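Local atomic coordinates of putative phosphatase (Bacteroides thetaiotaomicron, PDB entry 3KYA), a protein that is of unknown function but may be a phosphatase, binds zinc, and joins an IPT/TIG domain to what appears to be a six-bladed beta-propeller. Residues 268-273 against 300-305; 16-21 against 38-43; 376-381 against 447-452; 105-110 against 432-437. All coordinates share one frame; numbering follows the deposited sequence.

How the contacts relate
Contacts 1, 3 and 4 lie in the probable beta-propeller, and contact 2 in the separate IPT/TIG domain. Contact 1 joins two strands of one blade. Contact 3 joins what are probably the innermost strands of two adjacent blades. Contact 4 adds a short edge strand to the sheet that also holds 447-452. The centres of contacts 3 and 4 are about 16 Å apart and their nearest atoms about 5 Å. Contact 1 is about 25 Å from contact 3, centre to centre. Contact 2 is remote, its centre about 37 Å from that of contact 4. No active site is assigned. Zinc lies about 5 Å from the Ser21 side chain and about 11 Å from that of Lys301.

Contact 1 (268-273 against 300-305); sequences KGQVFR and FKQLFT
Arg273 and Lys301 bond to each other twice through their backbones, with Arg273 N 2.8 Å from Lys301 O and Lys301 N 3.0 Å from Arg273 O. They form a hydrogen-bonded pair between two antiparallel strands, the last two of one blade of the probable beta-propeller. Further on, Val271 N donates to Phe304 O, while Val271 O accepts from Leu303 N. Gln270 OE1 accepts Lys268 N at 2.9 Å, and Gln270 NE2 bonds to Glu267 and to a water that lies close to Gln302 OE1. The long side chains of Lys301 and Arg273 run outward, to Glu345 by a salt bridge and to Lys344 O respectively. Gln302, extended with CG anti to the backbone N, reaches across Phe272. Its amide stands 86° to the ring, with Gln302 OE1 3.5 Å from Phe272 CE1. The same amide rests on Gln270, with Gln302 CD 3.6 Å from Gln270 CG. Val271 and Phe304 lie side by side and point the same way. Their closest side-chain approach is Val271 CG2 to Phe304 CE1, 3.7 Å.

Contact 2 (16-21 against 38-43); sequences KPVAIS and GENFGT
Lys16 meets the end of the Asn40 side chain, with Lys16 CB 3.8 Å from Asn40 ND2. The amide makes its hydrogen bond one residue later, where Asn40 ND2 donates to Pro17 O at 3.0 Å. The donor lies well above the carbonyl plane, 64° out of it. Asn40 has CG anti to the backbone N (chi1 -158°), which carries the amide across to the incoming chain; its OD1 accepts Asp13 N. Val18 splits its methyls. Val18 CG1 touches Phe41 CE1 at 3.7 Å, and Val18 CG2 lies 3.6 Å from Asn40 O, a buried oxygen with no polar partner in the model. Regular pairing starts at Ala19, which forms an antiparallel hydrogen-bonded pair with Glu39. Here strands 19-28 and 33-39 come together as the two arms of a beta hairpin in the IPT/TIG domain, an E-set, immunoglobulin-like fold. Glu39 N reaches Ala19 O at 2.9 Å. Ile20 stands opposite Gly38, where a side chain would clash with Ala19 O. Ile20 CG1 comes to the edge of the Phe41 ring, 4.3 Å from Phe41 CZ, and Ile82 packs on both side chains. Ser21 OG stands 3.8 Å from Gly38 N and bonds weakly to Tyr37 O.

Contact 3 (376-381 against 447-452); sequences QGVFVK and SGLVYD. With EDO (1,2-ethanediol), chain K.
Gln376 ties the two strands together through its side-chain oxygen. Leu449 N donates to Gln376 OE1 at 2.9 Å in a fairly straight bond (168°), although the donor sits 45° above the carbonyl plane. The extended side chain, with CG anti to the backbone N, lays the amide alongside the Leu449 backbone. Gln376 NE2 donates to Leu144 O, on strand 141-147 of a third sheet. Gln376 N makes a weak bond to Ser447 O, 3.3 Å long. Ser447 OG accepts Gly142 N. Ser447 and Gly448 both face His461, which makes a classic beta bulge in the edge of the sheet.

Past this polar end the contact is apolar. Val378 CG2 lies 3.9 Å from Leu449 CD2. Val380 covers one face of Tyr451, with Val380 CG2 3.9 Å from the ring centroid in a CH-pi contact and Val380 CG1 3.7 Å from Tyr451 CE2. The ring also meets that of Phe458. Tyr451 OH is hydrogen-bonded to O2 of a 1,2-ethanediol at 2.7 Å, which meets the ring at its edge. An alanine in place of Tyr451 would probably leave the Val380 methyls without their ring face and open a gap beside Phe458. Strands 376-381 and 447-452 run nearly parallel, 14° apart, without regular backbone pairing. This is consistent with the innermost strands of neighbouring blades in a beta-propeller.

Contact 4 (105-110 against 432-437); sequences MVVGTL and TDDGDL. With EDO (1,2-ethanediol), chain C.
Thr109 OG1 donates to Asp434 OD2 at 2.9 Å, using the syn lone pair of the carboxylate. Val107 and Gly435 form an antiparallel hydrogen-bonded pair. Val107 N to Gly435 O and Gly435 N to Val107 O are both 2.9 Å, the first almost straight at 175°. The backbone angles of Gly435 would jam a side chain against the preceding carbonyl. Leu437 packs with its two methyls: Leu437 CD2 is 3.8 Å from Val107 CG2, and Leu437 CD1 is 4.1 Å from Met105 CB, in a selenomethionine. One water links Met105 O to Leu437 N; another donates to Thr109 OG1 and Thr432 O. Asp436 OD2 accepts O2 of a 1,2-ethanediol at 2.8 Å, while Asp436 OD1 takes the backbone N of Arg438 and Glu439.

In the second shell, Arg469 forms a salt bridge with Asp434 OD1 and also bonds to Gly108 O, holding the carboxylate against the strand. An alanine at Asp434 would probably leave Arg469 without this charge partner and the Thr109 hydroxyl less firmly held. Strand 105-110, from early in the chain, lies between strands 435-436 and 467-473 and completes what is probably the last blade, as in the closure of many beta-propellers.

Contact 1 (268-273 against 300-305)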
loop_
_atom_site.group_PDB
_atom_site.type_symbol
_atom_site.label_atom_id
_atom_site.label_comp_id
_atom_site.label_asym_id
_atom_site.label_seq_id
_atom_site.Cartn_x
_atom_site.Cartn_y
_atom_site.Cartn_z
ATOM N N LYS A 268 -7.460 25.652 27.043
ATOM C CA LYS A 268 -8.661 24.853 26.744
ATOM C C LYS A 268 -8.636 24.283 25.320
ATOM O O LYS A 268 -9.619 23.718 24.848
ATOM C CB LYS A 268 -9.913 25.703 26.918
ATOM C CG LYS A 268 -10.144 26.190 28.335
ATOM C CD LYS A 268 -11.323 27.145 28.370
ATOM C CE LYS A 268 -11.666 27.549 29.788
ATOM N NZ LYS A 268 -12.719 28.598 29.821
ATOM N N GLY A 269 -7.508 24.439 24.634
ATOM C CA GLY A 269 -7.390 24.001 23.243
ATOM C C GLY A 269 -8.189 24.883 22.292
ATOM O O GLY A 269 -8.720 24.406 21.290
ATOM N N GLN A 270 -8.293 26.167 22.623
ATOM C CA GLN A 270 -8.989 27.137 21.779
ATOM C C GLN A 270 -8.303 27.324 20.427
ATOM O O GLN A 270 -7.085 27.229 20.340
ATOM C CB GLN A 270 -9.010 28.535 22.414
ATOM C CG GLN A 270 -9.706 28.737 23.757
ATOM C CD GLN A 270 -8.829 28.550 24.987
ATOM O OE1 GLN A 270 -7.926 27.726 25.015
ATOM N NE2 GLN A 270 -9.151 29.284 26.045
ATOM N N VAL A 271 -9.091 27.609 19.396
ATOM C CA VAL A 271 -8.576 28.018 18.094
ATOM C C VAL A 271 -9.156 29.402 17.814
ATOM O O VAL A 271 -10.380 29.578 17.821
ATOM C CB VAL A 271 -8.901 27.028 16.952
ATOM C CG1 VAL A 271 -8.540 27.633 15.593
ATOM C CG2 VAL A 271 -8.156 25.707 17.164
ATOM N N PHE A 272 -8.267 30.381 17.612
ATOM C CA PHE A 272 -8.636 31.766 17.335
ATOM C C PHE A 272 -8.337 32.123 15.883
ATOM O O PHE A 272 -7.359 31.637 15.316
ATOM C CB PHE A 272 -7.863 32.746 18.227
ATOM C CG PHE A 272 -8.090 32.559 19.696
ATOM C CD1 PHE A 272 -9.261 33.003 20.287
ATOM C CD2 PHE A 272 -7.114 31.988 20.495
ATOM C CE1 PHE A 272 -9.469 32.841 21.649
ATOM C CE2 PHE A 272 -7.316 31.825 21.859
ATOM C CZ PHE A 272 -8.496 32.251 22.432
ATOM N N ARG A 273 -9.173 32.989 15.307
ATOM C CA ARG A 273 -9.049 33.454 13.923
ATOM C C ARG A 273 -8.909 34.972 13.877
ATOM O O ARG A 273 -9.790 35.692 14.364
ATOM C CB ARG A 273 -10.302 33.071 13.136
ATOM C CG ARG A 273 -10.292 33.413 11.643
ATOM C CD ARG A 273 -11.667 33.189 11.034
ATOM N NE ARG A 273 -11.720 33.350 9.578
ATOM C CZ ARG A 273 -11.736 34.512 8.930
ATOM N NH1 ARG A 273 -11.660 35.662 9.590
ATOM N NH2 ARG A 273 -11.807 34.527 7.603
ATOM N N PHE A 300 -10.602 38.761 17.387
ATOM C CA PHE A 300 -9.868 37.507 17.610
ATOM C C PHE A 300 -10.958 36.480 17.865
ATOM O O PHE A 300 -11.255 36.145 19.013
ATOM C CB PHE A 300 -8.921 37.585 18.801
ATOM C CG PHE A 300 -7.924 38.702 18.711
ATOM C CD1 PHE A 300 -6.722 38.520 18.040
ATOM C CD2 PHE A 300 -8.189 39.934 19.289
ATOM C CE1 PHE A 300 -5.798 39.553 17.951
ATOM C CE2 PHE A 300 -7.274 40.969 19.206
ATOM C CZ PHE A 300 -6.078 40.782 18.538
ATOM N N LYS A 301 -11.570 35.995 16.790
ATOM C CA LYS A 301 -12.728 35.101 16.916
ATOM C C LYS A 301 -12.374 33.686 17.380
ATOM O O LYS A 301 -11.585 33.006 16.732
ATOM C CB LYS A 301 -13.478 35.049 15.579
ATOM C CG LYS A 301 -14.809 34.333 15.633
ATOM C CD LYS A 301 -15.583 34.384 14.311
ATOM C CE LYS A 301 -16.821 33.452 14.395
ATOM N NZ LYS A 301 -17.734 33.523 13.213
ATOM N N GLN A 302 -12.978 33.248 18.492
ATOM C CA GLN A 302 -12.770 31.889 19.015
ATOM C C GLN A 302 -13.768 30.952 18.336
ATOM O O GLN A 302 -14.947 30.976 18.642
ATOM C CB GLN A 302 -12.910 31.834 20.542
ATOM C CG GLN A 302 -12.751 30.425 21.142
ATOM C CD GLN A 302 -12.723 30.404 22.665
ATOM O OE1 GLN A 302 -12.197 31.317 23.309
ATOM N NE2 GLN A 302 -13.256 29.341 23.245
ATOM N N LEU A 303 -13.287 30.116 17.419
ATOM C CA LEU A 303 -14.162 29.235 16.649
ATOM C C LEU A 303 -14.687 28.050 17.446
ATOM O O LEU A 303 -15.852 27.672 17.305
ATOM C CB LEU A 303 -13.430 28.705 15.406
ATOM C CG LEU A 303 -12.878 29.740 14.417
ATOM C CD1 LEU A 303 -12.282 29.051 13.190
ATOM C CD2 LEU A 303 -13.956 30.715 14.001
ATOM N N PHE A 304 -13.811 27.468 18.258
ATOM C CA PHE A 304 -14.108 26.286 19.049
ATOM C C PHE A 304 -12.911 25.914 19.912
ATOM O O PHE A 304 -11.837 26.550 19.825
ATOM C CB PHE A 304 -14.460 25.100 18.126
ATOM C CG PHE A 304 -13.581 25.003 16.887
ATOM C CD1 PHE A 304 -12.255 24.605 16.978
ATOM C CD2 PHE A 304 -14.097 25.294 15.635
ATOM C CE1 PHE A 304 -11.449 24.518 15.834
ATOM C CE2 PHE A 304 -13.299 25.218 14.493
ATOM C CZ PHE A 304 -11.972 24.828 14.597
ATOM N N THR A 305 -13.132 24.918 20.771
ATOM C CA THR A 305 -12.095 24.249 21.539
ATOM C C THR A 305 -12.049 22.879 20.858
ATOM O O THR A 305 -13.105 22.294 20.609
ATOM C CB THR A 305 -12.434 24.153 23.026
ATOM O OG1 THR A 305 -13.758 23.627 23.190
ATOM C CG2 THR A 305 -12.367 25.539 23.678
HETATM O O HOH W 1 -11.249 31.457 25.671
#

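Contact 2 (16-21 against 38-43)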
loop_
_atom_site.group_PDB
_atom_site.type_symbol
_atom_site.label_atom_id
_atom_site.label_comp_id
_atom_site.label_asym_id
_atom_site.label_seq_id
_atom_site.Cartn_x
_atom_site.Cartn_y
_atom_site.Cartn_z
ATOM N N LYS A 16 39.252 -21.701 -19.152
ATOM C CA LYS A 16 38.227 -21.189 -20.054
ATOM C C LYS A 16 37.700 -19.846 -19.580
ATOM O O LYS A 16 37.657 -19.580 -18.374
ATOM C CB LYS A 16 37.056 -22.169 -20.139
ATOM C CG LYS A 16 37.380 -23.532 -20.755
ATOM C CD LYS A 16 37.801 -23.393 -22.219
ATOM C CE LYS A 16 37.780 -24.723 -22.960
ATOM N NZ LYS A 16 38.751 -25.709 -22.425
ATOM N N PRO A 17 37.261 -18.994 -20.524
ATOM C CA PRO A 17 36.726 -17.707 -20.112
ATOM C C PRO A 17 35.441 -17.845 -19.303
ATOM O O PRO A 17 34.812 -18.906 -19.298
ATOM C CB PRO A 17 36.433 -16.998 -21.443
ATOM C CG PRO A 17 36.351 -18.078 -22.462
ATOM C CD PRO A 17 37.274 -19.153 -21.993
ATOM N N VAL A 18 35.101 -16.783 -18.587
ATOM C CA VAL A 18 33.838 -16.682 -17.887
ATOM C C VAL A 18 33.040 -15.744 -18.776
ATOM O O VAL A 18 33.588 -14.763 -19.301
ATOM C CB VAL A 18 33.982 -16.105 -16.474
ATOM C CG1 VAL A 18 32.610 -15.803 -15.876
ATOM C CG2 VAL A 18 34.751 -17.063 -15.590
ATOM N N ALA A 19 31.762 -16.042 -18.974
ATOM C CA ALA A 19 30.919 -15.213 -19.820
ATOM C C ALA A 19 29.610 -14.865 -19.139
ATOM O O ALA A 19 29.096 -15.654 -18.362
ATOM C CB ALA A 19 30.639 -15.938 -21.153
ATOM N N ILE A 20 29.110 -13.658 -19.413
ATOM C CA ILE A 20 27.785 -13.218 -19.001
ATOM C C ILE A 20 27.001 -12.995 -20.295
ATOM O O ILE A 20 27.406 -12.174 -21.120
ATOM C CB ILE A 20 27.822 -11.921 -18.193
ATOM C CG1 ILE A 20 28.507 -12.180 -16.844
ATOM C CG2 ILE A 20 26.403 -11.371 -18.021
ATOM C CD1 ILE A 20 28.709 -10.919 -16.005
ATOM N N SER A 21 25.889 -13.709 -20.463
ATOM C CA SER A 21 25.085 -13.615 -21.688
ATOM C C SER A 21 23.819 -12.779 -21.550
ATOM O O SER A 21 23.313 -12.262 -22.545
ATOM C CB SER A 21 24.680 -15.020 -22.138
ATOM O OG SER A 21 23.936 -15.653 -21.113
ATOM N N GLY A 38 25.031 -16.964 -17.771
ATOM C CA GLY A 38 26.341 -17.038 -18.396
ATOM C C GLY A 38 26.952 -18.421 -18.431
ATOM O O GLY A 38 26.249 -19.428 -18.528
ATOM N N GLU A 39 28.276 -18.466 -18.353
ATOM C CA GLU A 39 29.006 -19.720 -18.403
ATOM C C GLU A 39 30.224 -19.691 -17.520
ATOM O O GLU A 39 30.842 -18.644 -17.351
ATOM C CB GLU A 39 29.508 -19.984 -19.829
ATOM C CG GLU A 39 28.426 -20.112 -20.862
ATOM C CD GLU A 39 29.003 -20.309 -22.259
ATOM O OE1 GLU A 39 29.750 -19.420 -22.732
ATOM O OE2 GLU A 39 28.691 -21.345 -22.879
ATOM N N ASN A 40 30.553 -20.858 -16.983
ATOM C CA ASN A 40 31.773 -21.101 -16.227
ATOM C C ASN A 40 31.790 -20.407 -14.862
ATOM O O ASN A 40 32.829 -19.904 -14.435
ATOM C CB ASN A 40 32.993 -20.693 -17.086
ATOM C CG ASN A 40 34.277 -21.371 -16.665
ATOM O OD1 ASN A 40 34.261 -22.456 -16.102
ATOM N ND2 ASN A 40 35.411 -20.739 -16.974
ATOM N N PHE A 41 30.638 -20.391 -14.189
ATOM C CA PHE A 41 30.532 -19.775 -12.867
ATOM C C PHE A 41 30.844 -20.746 -11.734
ATOM O O PHE A 41 31.064 -20.321 -10.587
ATOM C CB PHE A 41 29.129 -19.218 -12.608
ATOM C CG PHE A 41 28.686 -18.145 -13.563
ATOM C CD1 PHE A 41 29.549 -17.131 -13.968
ATOM C CD2 PHE A 41 27.363 -18.079 -13.955
ATOM C CE1 PHE A 41 29.117 -16.131 -14.820
ATOM C CE2 PHE A 41 26.923 -17.068 -14.790
ATOM C CZ PHE A 41 27.810 -16.091 -15.218
ATOM N N GLY A 42 30.859 -22.041 -12.026
ATOM C CA GLY A 42 31.078 -23.028 -10.973
ATOM C C GLY A 42 29.827 -23.146 -10.105
ATOM O O GLY A 42 28.792 -22.567 -10.420
ATOM N N THR A 43 29.928 -23.896 -9.008
ATOM C CA THR A 43 28.777 -24.156 -8.134
ATOM C C THR A 43 28.935 -23.674 -6.676
ATOM O O THR A 43 28.124 -24.025 -5.814
ATOM C CB THR A 43 28.481 -25.661 -8.102
ATOM O OG1 THR A 43 29.638 -26.370 -7.621
ATOM C CG2 THR A 43 28.104 -26.185 -9.498
#

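Contact 3 (376-381 against 447-452)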
loop_
_atom_site.group_PDB
_atom_site.type_symbol
_atom_site.label_atom_id
_atom_site.label_comp_id
_atom_site.label_asym_id
_atom_site.label_seq_id
_atom_site.Cartn_x
_atom_site.Cartn_y
_atom_site.Cartn_z
ATOM N N GLN A 376 6.108 18.477 13.527
ATOM C CA GLN A 376 5.821 19.195 12.291
ATOM C C GLN A 376 5.437 18.293 11.128
ATOM O O GLN A 376 6.017 17.230 10.942
ATOM C CB GLN A 376 7.006 20.080 11.885
ATOM C CG GLN A 376 6.636 21.148 10.847
ATOM C CD GLN A 376 7.689 22.233 10.724
ATOM O OE1 GLN A 376 8.836 22.037 11.121
ATOM N NE2 GLN A 376 7.299 23.390 10.172
ATOM N N GLY A 377 4.481 18.765 10.335
ATOM C CA GLY A 377 3.987 18.044 9.182
ATOM C C GLY A 377 3.903 18.916 7.948
ATOM O O GLY A 377 3.768 20.131 8.050
ATOM N N VAL A 378 3.955 18.277 6.785
ATOM C CA VAL A 378 3.882 18.961 5.507
ATOM C C VAL A 378 3.078 18.161 4.491
ATOM O O VAL A 378 3.028 16.936 4.552
ATOM C CB VAL A 378 5.303 19.211 4.938
ATOM C CG1 VAL A 378 6.077 20.113 5.878
ATOM C CG2 VAL A 378 6.046 17.890 4.716
ATOM N N PHE A 379 2.420 18.865 3.576
ATOM C CA PHE A 379 1.701 18.213 2.482
ATOM C C PHE A 379 2.609 18.104 1.258
ATOM O O PHE A 379 3.309 19.052 0.913
ATOM C CB PHE A 379 0.408 18.951 2.150
ATOM C CG PHE A 379 -0.620 18.843 3.218
ATOM C CD1 PHE A 379 -1.493 17.759 3.249
ATOM C CD2 PHE A 379 -0.727 19.807 4.202
ATOM C CE1 PHE A 379 -2.445 17.635 4.239
ATOM C CE2 PHE A 379 -1.693 19.688 5.199
ATOM C CZ PHE A 379 -2.549 18.594 5.215
ATOM N N VAL A 380 2.595 16.943 0.616
ATOM C CA VAL A 380 3.463 16.665 -0.527
ATOM C C VAL A 380 2.683 16.057 -1.675
ATOM O O VAL A 380 1.959 15.085 -1.508
ATOM C CB VAL A 380 4.599 15.703 -0.125
ATOM C CG1 VAL A 380 5.436 15.274 -1.344
ATOM C CG2 VAL A 380 5.466 16.336 0.975
ATOM N N LYS A 381 2.859 16.629 -2.857
ATOM C CA LYS A 381 2.169 16.156 -4.036
ATOM C C LYS A 381 2.609 14.740 -4.402
ATOM O O LYS A 381 3.795 14.410 -4.359
ATOM C CB LYS A 381 2.374 17.124 -5.208
ATOM C CG LYS A 381 1.692 16.677 -6.498
ATOM C CD LYS A 381 1.465 17.834 -7.489
ATOM C CE LYS A 381 0.267 18.706 -7.077
ATOM N NZ LYS A 381 -0.061 19.743 -8.097
ATOM N N SER A 447 11.769 16.801 15.327
ATOM C CA SER A 447 10.755 17.826 15.646
ATOM C C SER A 447 10.326 18.745 14.493
ATOM O O SER A 447 9.189 19.222 14.477
ATOM C CB SER A 447 11.275 18.701 16.808
ATOM O OG SER A 447 12.526 19.308 16.477
ATOM N N GLY A 448 11.234 19.003 13.558
ATOM C CA GLY A 448 10.988 19.906 12.432
ATOM C C GLY A 448 11.047 19.210 11.084
ATOM O O GLY A 448 11.793 18.235 10.911
ATOM N N LEU A 449 10.262 19.719 10.131
ATOM C CA LEU A 449 10.160 19.136 8.800
ATOM C C LEU A 449 9.640 20.145 7.788
ATOM O O LEU A 449 8.652 20.851 8.053
ATOM C CB LEU A 449 9.190 17.932 8.823
ATOM C CG LEU A 449 9.066 17.097 7.549
ATOM C CD1 LEU A 449 10.358 16.339 7.288
ATOM C CD2 LEU A 449 7.860 16.109 7.629
ATOM N N VAL A 450 10.319 20.227 6.648
ATOM C CA VAL A 450 9.867 21.053 5.512
ATOM C C VAL A 450 10.119 20.276 4.234
ATOM O O VAL A 450 10.959 19.376 4.211
ATOM C CB VAL A 450 10.576 22.433 5.396
ATOM C CG1 VAL A 450 10.094 23.383 6.465
ATOM C CG2 VAL A 450 12.103 22.290 5.400
ATOM N N TYR A 451 9.413 20.645 3.168
ATOM C CA TYR A 451 9.597 20.035 1.856
ATOM C C TYR A 451 9.713 21.119 0.806
ATOM O O TYR A 451 8.878 22.025 0.754
ATOM C CB TYR A 451 8.412 19.120 1.515
ATOM C CG TYR A 451 8.533 18.366 0.207
ATOM C CD1 TYR A 451 9.376 17.257 0.093
ATOM C CD2 TYR A 451 7.750 18.700 -0.892
ATOM C CE1 TYR A 451 9.482 16.541 -1.109
ATOM C CE2 TYR A 451 7.828 17.973 -2.087
ATOM C CZ TYR A 451 8.694 16.895 -2.185
ATOM O OH TYR A 451 8.781 16.167 -3.363
ATOM N N ASP A 452 10.783 21.057 0.016
ATOM C CA ASP A 452 10.979 21.947 -1.116
ATOM C C ASP A 452 10.289 21.234 -2.278
ATOM O O ASP A 452 10.772 20.179 -2.742
ATOM C CB ASP A 452 12.468 22.170 -1.366
ATOM C CG ASP A 452 12.739 23.125 -2.510
ATOM O OD1 ASP A 452 11.962 23.151 -3.497
ATOM O OD2 ASP A 452 13.770 23.835 -2.440
HETATM C C1 EDO K . 7.784 12.255 -2.664
HETATM O O1 EDO K . 7.677 11.176 -1.732
HETATM C C2 EDO K . 9.121 12.948 -2.448
HETATM O O2 EDO K . 9.538 13.603 -3.646
#

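Contact 4 (105-110 against 432-437)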
loop_
_atom_site.group_PDB
_atom_site.type_symbol
_atom_site.label_atom_id
_atom_site.label_comp_id
_atom_site.label_asym_id
_atom_site.label_seq_id
_atom_site.Cartn_x
_atom_site.Cartn_y
_atom_site.Cartn_z
HETATM N N MSE A 105 15.362 7.784 -3.074
HETATM C CA MSE A 105 15.511 8.805 -2.052
HETATM C C MSE A 105 16.400 8.220 -0.941
HETATM O O MSE A 105 16.329 7.013 -0.626
HETATM C CB MSE A 105 14.148 9.211 -1.489
HETATM C CG MSE A 105 13.221 9.858 -2.500
HETATM SE SE MSE A 105 13.722 11.692 -2.854
HETATM C CE MSE A 105 12.713 12.629 -1.489
ATOM N N VAL A 106 17.249 9.065 -0.365
ATOM C CA VAL A 106 18.132 8.652 0.715
ATOM C C VAL A 106 18.211 9.735 1.797
ATOM O O VAL A 106 18.011 10.915 1.513
ATOM C CB VAL A 106 19.563 8.322 0.213
ATOM C CG1 VAL A 106 19.544 7.079 -0.697
ATOM C CG2 VAL A 106 20.224 9.532 -0.502
ATOM N N VAL A 107 18.499 9.327 3.030
ATOM C CA VAL A 107 18.673 10.289 4.119
ATOM C C VAL A 107 20.140 10.740 4.106
ATOM O O VAL A 107 21.034 9.935 3.871
ATOM C CB VAL A 107 18.302 9.702 5.484
ATOM C CG1 VAL A 107 18.476 10.749 6.602
ATOM C CG2 VAL A 107 16.859 9.179 5.468
ATOM N N GLY A 108 20.359 12.031 4.318
ATOM C CA GLY A 108 21.706 12.622 4.393
ATOM C C GLY A 108 21.803 13.533 5.601
ATOM O O GLY A 108 20.805 13.748 6.299
ATOM N N THR A 109 22.993 14.077 5.848
ATOM C CA THR A 109 23.196 15.007 6.960
ATOM C C THR A 109 23.745 16.304 6.384
ATOM O O THR A 109 24.831 16.313 5.805
ATOM C CB THR A 109 24.129 14.424 8.034
ATOM O OG1 THR A 109 23.575 13.188 8.528
ATOM C CG2 THR A 109 24.314 15.415 9.224
ATOM N N LEU A 110 22.978 17.388 6.520
ATOM C CA LEU A 110 23.368 18.699 5.971
ATOM C C LEU A 110 24.392 19.428 6.845
ATOM O O LEU A 110 25.436 19.883 6.363
ATOM C CB LEU A 110 22.125 19.594 5.851
ATOM C CG LEU A 110 22.337 20.996 5.275
ATOM C CD1 LEU A 110 22.651 20.905 3.769
ATOM C CD2 LEU A 110 21.150 21.903 5.572
ATOM N N THR A 432 22.033 7.630 13.941
ATOM C CA THR A 432 22.487 8.733 13.102
ATOM C C THR A 432 22.767 8.326 11.659
ATOM O O THR A 432 23.200 9.161 10.856
ATOM C CB THR A 432 23.782 9.338 13.707
ATOM O OG1 THR A 432 24.848 8.379 13.632
ATOM C CG2 THR A 432 23.571 9.744 15.172
ATOM N N ASP A 433 22.511 7.066 11.314
ATOM C CA ASP A 433 22.862 6.557 9.979
ATOM C C ASP A 433 22.155 7.237 8.818
ATOM O O ASP A 433 20.964 7.501 8.863
ATOM C CB ASP A 433 22.581 5.056 9.886
ATOM C CG ASP A 433 23.119 4.302 11.074
ATOM O OD1 ASP A 433 22.482 4.378 12.163
ATOM O OD2 ASP A 433 24.183 3.658 10.921
ATOM N N ASP A 434 22.925 7.499 7.768
ATOM C CA ASP A 434 22.412 8.035 6.526
ATOM C C ASP A 434 22.178 6.868 5.565
ATOM O O ASP A 434 22.668 5.753 5.808
ATOM C CB ASP A 434 23.405 9.057 5.945
ATOM C CG ASP A 434 23.355 10.408 6.677
ATOM O OD1 ASP A 434 22.296 10.758 7.224
ATOM O OD2 ASP A 434 24.371 11.124 6.688
ATOM N N GLY A 435 21.444 7.119 4.481
ATOM C CA GLY A 435 21.211 6.099 3.454
ATOM C C GLY A 435 19.767 5.660 3.239
ATOM O O GLY A 435 18.816 6.437 3.398
ATOM N N ASP A 436 19.620 4.387 2.878
ATOM C CA ASP A 436 18.332 3.813 2.512
ATOM C C ASP A 436 17.265 4.128 3.553
ATOM O O ASP A 436 17.466 3.886 4.742
ATOM C CB ASP A 436 18.479 2.300 2.271
ATOM C CG ASP A 436 17.214 1.674 1.735
ATOM O OD1 ASP A 436 16.246 1.540 2.505
ATOM O OD2 ASP A 436 17.202 1.274 0.557
ATOM N N LEU A 437 16.140 4.664 3.085
ATOM C CA LEU A 437 15.051 5.138 3.963
ATOM C C LEU A 437 14.579 4.182 5.079
ATOM O O LEU A 437 14.371 4.640 6.214
ATOM C CB LEU A 437 13.822 5.566 3.140
ATOM C CG LEU A 437 13.962 6.676 2.087
ATOM C CD1 LEU A 437 12.593 7.175 1.654
ATOM C CD2 LEU A 437 14.803 7.868 2.572
HETATM C C1 EDO C . 19.753 3.897 -2.433
HETATM O O1 EDO C . 21.181 3.895 -2.315
HETATM C C2 EDO C . 19.113 3.371 -1.159
HETATM O O2 EDO C . 19.363 1.968 -1.035
HETATM O O HOH W 2 15.949 4.460 0.144
HETATM O O HOH W 3 23.515 11.937 10.993
#